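PDB 5J92: putative alpha KG dependent 2,4-D dioxygenase from Burkholderia xenovorans, which probably catalyses iron(II)- and 2-oxoglutarate-dependent oxidation of an organic substrate. Local coordinates for residues 134-139 and 259-264. Numbering follows the deposited sequence. Where two conformers were deposited one is given.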
ATOM      1  N   TYR A 134     -12.323  16.878  14.899  1.00 15.79           N
ATOM      2  CA  TYR A 134     -11.122  17.578  14.468  1.00 15.46           C
ATOM      3  C   TYR A 134      -9.941  17.156  15.329  1.00 19.52           C
ATOM      4  O   TYR A 134     -10.063  17.024  16.552  1.00 18.93           O
ATOM      5  CB  TYR A 134     -11.298  19.086  14.576  1.00 16.73           C
ATOM      6  CG  TYR A 134     -12.412  19.671  13.732  1.00 20.27           C
ATOM      7  CD1 TYR A 134     -12.207  19.950  12.388  1.00 21.36           C
ATOM      8  CD2 TYR A 134     -13.664  19.956  14.282  1.00 20.51           C
ATOM      9  CE1 TYR A 134     -13.207  20.491  11.608  1.00 22.62           C
ATOM     10  CE2 TYR A 134     -14.682  20.494  13.506  1.00 22.03           C
ATOM     11  CZ  TYR A 134     -14.440  20.765  12.167  1.00 24.12           C
ATOM     12  OH  TYR A 134     -15.417  21.309  11.363  1.00 23.74           O
ATOM     13  N   SER A 135      -8.791  16.978  14.689  1.00 18.91           N
ATOM     14  CA  SER A 135      -7.523  16.833  15.386  1.00 17.00           C
ATOM     15  C   SER A 135      -6.688  18.088  15.159  1.00 18.40           C
ATOM     16  O   SER A 135      -6.840  18.773  14.144  1.00 18.10           O
ATOM     17  CB  SER A 135      -6.769  15.587  14.907  1.00 18.07           C
ATOM     18  OG  SER A 135      -7.473  14.394  15.248  1.00 19.87           O
ATOM     19  N   PHE A 136      -5.821  18.403  16.126  1.00 17.92           N
ATOM     20  CA  PHE A 136      -5.011  19.614  16.108  1.00 17.19           C
ATOM     21  C   PHE A 136      -3.569  19.258  16.438  1.00 26.25           C
ATOM     22  O   PHE A 136      -3.309  18.501  17.383  1.00 25.96           O
ATOM     23  CB  PHE A 136      -5.521  20.651  17.121  1.00 18.19           C
ATOM     24  CG  PHE A 136      -6.989  20.971  16.996  1.00 18.92           C
ATOM     25  CD1 PHE A 136      -7.953  20.100  17.500  1.00 19.57           C
ATOM     26  CD2 PHE A 136      -7.404  22.153  16.392  1.00 20.90           C
ATOM     27  CE1 PHE A 136      -9.296  20.386  17.389  1.00 20.02           C
ATOM     28  CE2 PHE A 136      -8.755  22.451  16.275  1.00 21.43           C
ATOM     29  CZ  PHE A 136      -9.705  21.571  16.788  1.00 22.20           C
ATOM     30  N   LEU A 137      -2.634  19.822  15.667  1.00 23.26           N
ATOM     31  CA  LEU A 137      -1.205  19.600  15.847  1.00 20.81           C
ATOM     32  C   LEU A 137      -0.507  20.948  15.770  1.00 21.17           C
ATOM     33  O   LEU A 137      -0.616  21.643  14.756  1.00 19.54           O
ATOM     34  CB  LEU A 137      -0.640  18.661  14.774  1.00 22.68           C
ATOM     35  CG  LEU A 137      -0.498  17.158  15.014  1.00 28.29           C
ATOM     36  CD1 LEU A 137       0.142  16.479  13.799  1.00 26.58           C
ATOM     37  CD2 LEU A 137       0.282  16.858  16.290  1.00 32.15           C
ATOM     38  N   LEU A 138       0.219  21.312  16.823  1.00 20.09           N
ATOM     39  CA  LEU A 138       0.974  22.561  16.857  1.00 21.08           C
ATOM     40  C   LEU A 138       2.458  22.231  16.904  1.00 27.76           C
ATOM     41  O   LEU A 138       2.924  21.567  17.838  1.00 22.45           O
ATOM     42  CB  LEU A 138       0.556  23.416  18.053  1.00 22.42           C
ATOM     43  CG  LEU A 138       1.263  24.754  18.269  1.00 25.06           C
ATOM     44  CD1 LEU A 138       1.108  25.700  17.078  1.00 24.46           C
ATOM     45  CD2 LEU A 138       0.733  25.386  19.526  1.00 25.66           C
ATOM     46  N   SER A 139       3.204  22.694  15.907  1.00 24.45           N
ATOM     47  CA  SER A 139       4.614  22.342  15.785  0.59 25.00           C
ATOM     48  C   SER A 139       5.482  23.277  16.618  1.00 27.63           C
ATOM     49  O   SER A 139       5.337  24.502  16.551  1.00 27.69           O
ATOM     50  CB  SER A 139       5.060  22.383  14.325  0.59 25.04           C
ATOM     51  OG  SER A 139       5.095  23.715  13.855  0.59 22.28           O
ATOM     52  N   ARG A 259       5.587  26.480  14.490  1.00 23.27           N
ATOM     53  CA  ARG A 259       4.374  27.067  15.058  1.00 24.05           C
ATOM     54  C   ARG A 259       3.212  27.143  14.065  1.00 24.57           C
ATOM     55  O   ARG A 259       2.286  27.953  14.249  1.00 18.77           O
ATOM     56  CB  ARG A 259       4.642  28.447  15.664  1.00 28.82           C
ATOM     57  CG  ARG A 259       5.492  28.422  16.929  1.00 32.94           C
ATOM     58  CD  ARG A 259       4.841  27.612  18.039  1.00 35.44           C
ATOM     59  NE  ARG A 259       5.644  27.716  19.253  1.00 41.67           N
ATOM     60  CZ  ARG A 259       5.157  27.706  20.486  1.00 41.56           C
ATOM     61  NH1 ARG A 259       3.852  27.587  20.687  1.00 40.20           N
ATOM     62  NH2 ARG A 259       5.982  27.821  21.515  1.00 43.97           N
ATOM     63  N   ASP A 260       3.224  26.282  13.046  1.00 19.01           N
ATOM     64  CA  ASP A 260       2.008  25.975  12.316  1.00 17.89           C
ATOM     65  C   ASP A 260       1.032  25.315  13.286  1.00 19.50           C
ATOM     66  O   ASP A 260       1.400  24.375  14.002  1.00 17.81           O
ATOM     67  CB  ASP A 260       2.277  24.989  11.179  1.00 16.57           C
ATOM     68  CG  ASP A 260       2.748  25.637   9.884  1.00 19.10           C
ATOM     69  OD1 ASP A 260       2.767  26.874   9.748  1.00 19.46           O
ATOM     70  OD2 ASP A 260       3.079  24.850   8.975  1.00 19.63           O
ATOM     71  N   LEU A 261      -0.206  25.786  13.309  1.00 18.02           N
ATOM     72  CA  LEU A 261      -1.297  25.042  13.931  1.00 19.50           C
ATOM     73  C   LEU A 261      -2.116  24.433  12.801  1.00 18.60           C
ATOM     74  O   LEU A 261      -2.746  25.157  12.021  1.00 16.20           O
ATOM     75  CB  LEU A 261      -2.151  25.938  14.825  1.00 19.11           C
ATOM     76  CG  LEU A 261      -2.974  25.287  15.942  1.00 20.81           C
ATOM     77  CD1 LEU A 261      -3.785  26.342  16.668  1.00 22.96           C
ATOM     78  CD2 LEU A 261      -3.902  24.211  15.430  1.00 18.13           C
ATOM     79  N   VAL A 262      -2.120  23.108  12.717  1.00 15.09           N
ATOM     80  CA  VAL A 262      -2.834  22.401  11.661  1.00 14.12           C
ATOM     81  C   VAL A 262      -4.009  21.677  12.300  1.00 19.54           C
ATOM     82  O   VAL A 262      -3.835  20.883  13.238  1.00 17.84           O
ATOM     83  CB  VAL A 262      -1.932  21.425  10.890  1.00 17.42           C
ATOM     84  CG1 VAL A 262      -2.760  20.653   9.848  1.00 16.75           C
ATOM     85  CG2 VAL A 262      -0.797  22.181  10.215  1.00 20.51           C
ATOM     86  N   MET A 263      -5.200  21.982  11.799  1.00 17.82           N
ATOM     87  CA  MET A 263      -6.459  21.416  12.254  1.00 16.87           C
ATOM     88  C   MET A 263      -7.060  20.643  11.095  1.00 19.20           C
ATOM     89  O   MET A 263      -7.148  21.177   9.980  1.00 17.97           O
ATOM     90  CB  MET A 263      -7.382  22.544  12.733  1.00 16.68           C
ATOM     91  CG  MET A 263      -8.863  22.286  12.710  1.00 16.13           C
ATOM     92  SD  MET A 263      -9.694  23.847  13.079  1.00 22.64           S
ATOM     93  CE  MET A 263     -11.385  23.291  13.266  1.00 18.91           C
ATOM     94  N   TRP A 264      -7.392  19.360  11.320  1.00 13.13           N
ATOM     95  CA  TRP A 264      -7.940  18.552  10.237  1.00 12.38           C
ATOM     96  C   TRP A 264      -9.167  17.775  10.691  1.00 12.61           C
ATOM     97  O   TRP A 264      -9.291  17.374  11.854  1.00 13.61           O
ATOM     98  CB  TRP A 264      -6.879  17.606   9.613  1.00 11.73           C
ATOM     99  CG  TRP A 264      -6.437  16.417  10.454  1.00 14.38           C
ATOM    100  CD1 TRP A 264      -7.001  15.167  10.491  1.00 20.35           C
ATOM    101  CD2 TRP A 264      -5.321  16.376  11.340  1.00 18.86           C
ATOM    102  NE1 TRP A 264      -6.308  14.352  11.371  1.00 18.72           N
ATOM    103  CE2 TRP A 264      -5.268  15.074  11.899  1.00 19.82           C
ATOM    104  CE3 TRP A 264      -4.361  17.316  11.729  1.00 22.85           C
ATOM    105  CZ2 TRP A 264      -4.293  14.695  12.806  1.00 21.59           C
ATOM    106  CZ3 TRP A 264      -3.391  16.929  12.645  1.00 25.68           C
ATOM    107  CH2 TRP A 264      -3.367  15.636  13.173  1.00 24.10           C
TER
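R259 N hydrogen-bonds S139 O at 2.9 Å, but the donor sits above the carbonyl plane and the bond is bent (133°), here at the loop end of the pair; a weak second bond runs to S139 OG, which also bonds S257 O. The aliphatic CD of R259 lies 3.5 Å from S139 O. D260 O accepts S139 N, whereas its carboxylate leads away, and OD2 takes hydrogen bonds from S257 N and H254 NE2, which would help to stabilise a negative charge there. L261, a branched residue suited to the apolar side it shares with F136 and L138, brings CD2 to the edge of the F136 ring. V262 exchanges two 2.9 Å backbone hydrogen bonds with L137, N to O each way, the one from V262 N nearly straight (177°). This antiparallel pair lies inside the major sheet of the double-stranded beta-helix (cupin) core, flanked by strands 50-53 and 284-291. M263, unbranched and flexible, lies alongside F136 with CG 3.6 Å from F136 CE2; its extended chain then lays CE over one face of the Y134 ring, 3.7 Å from the centroid, a CH-pi contact, and SD makes Met-aromatic contacts with both rings. W264 N and O hydrogen-bond S135 O and N. Its CG sits between N and the carbonyl carbon (chi1 72°), which swings the broad indole back across the neighbouring strand: the small S135 sets its CB against one face of the six-membered ring, 3.6 Å from its centroid, and L137 CD1 meets the ring edge 3.7 Å from W264 CH2. Second-shell contacts to the iron follow, the indole meeting the ligand H271 and S135 OG hydrogen-bonding OD2 of the ligand D124.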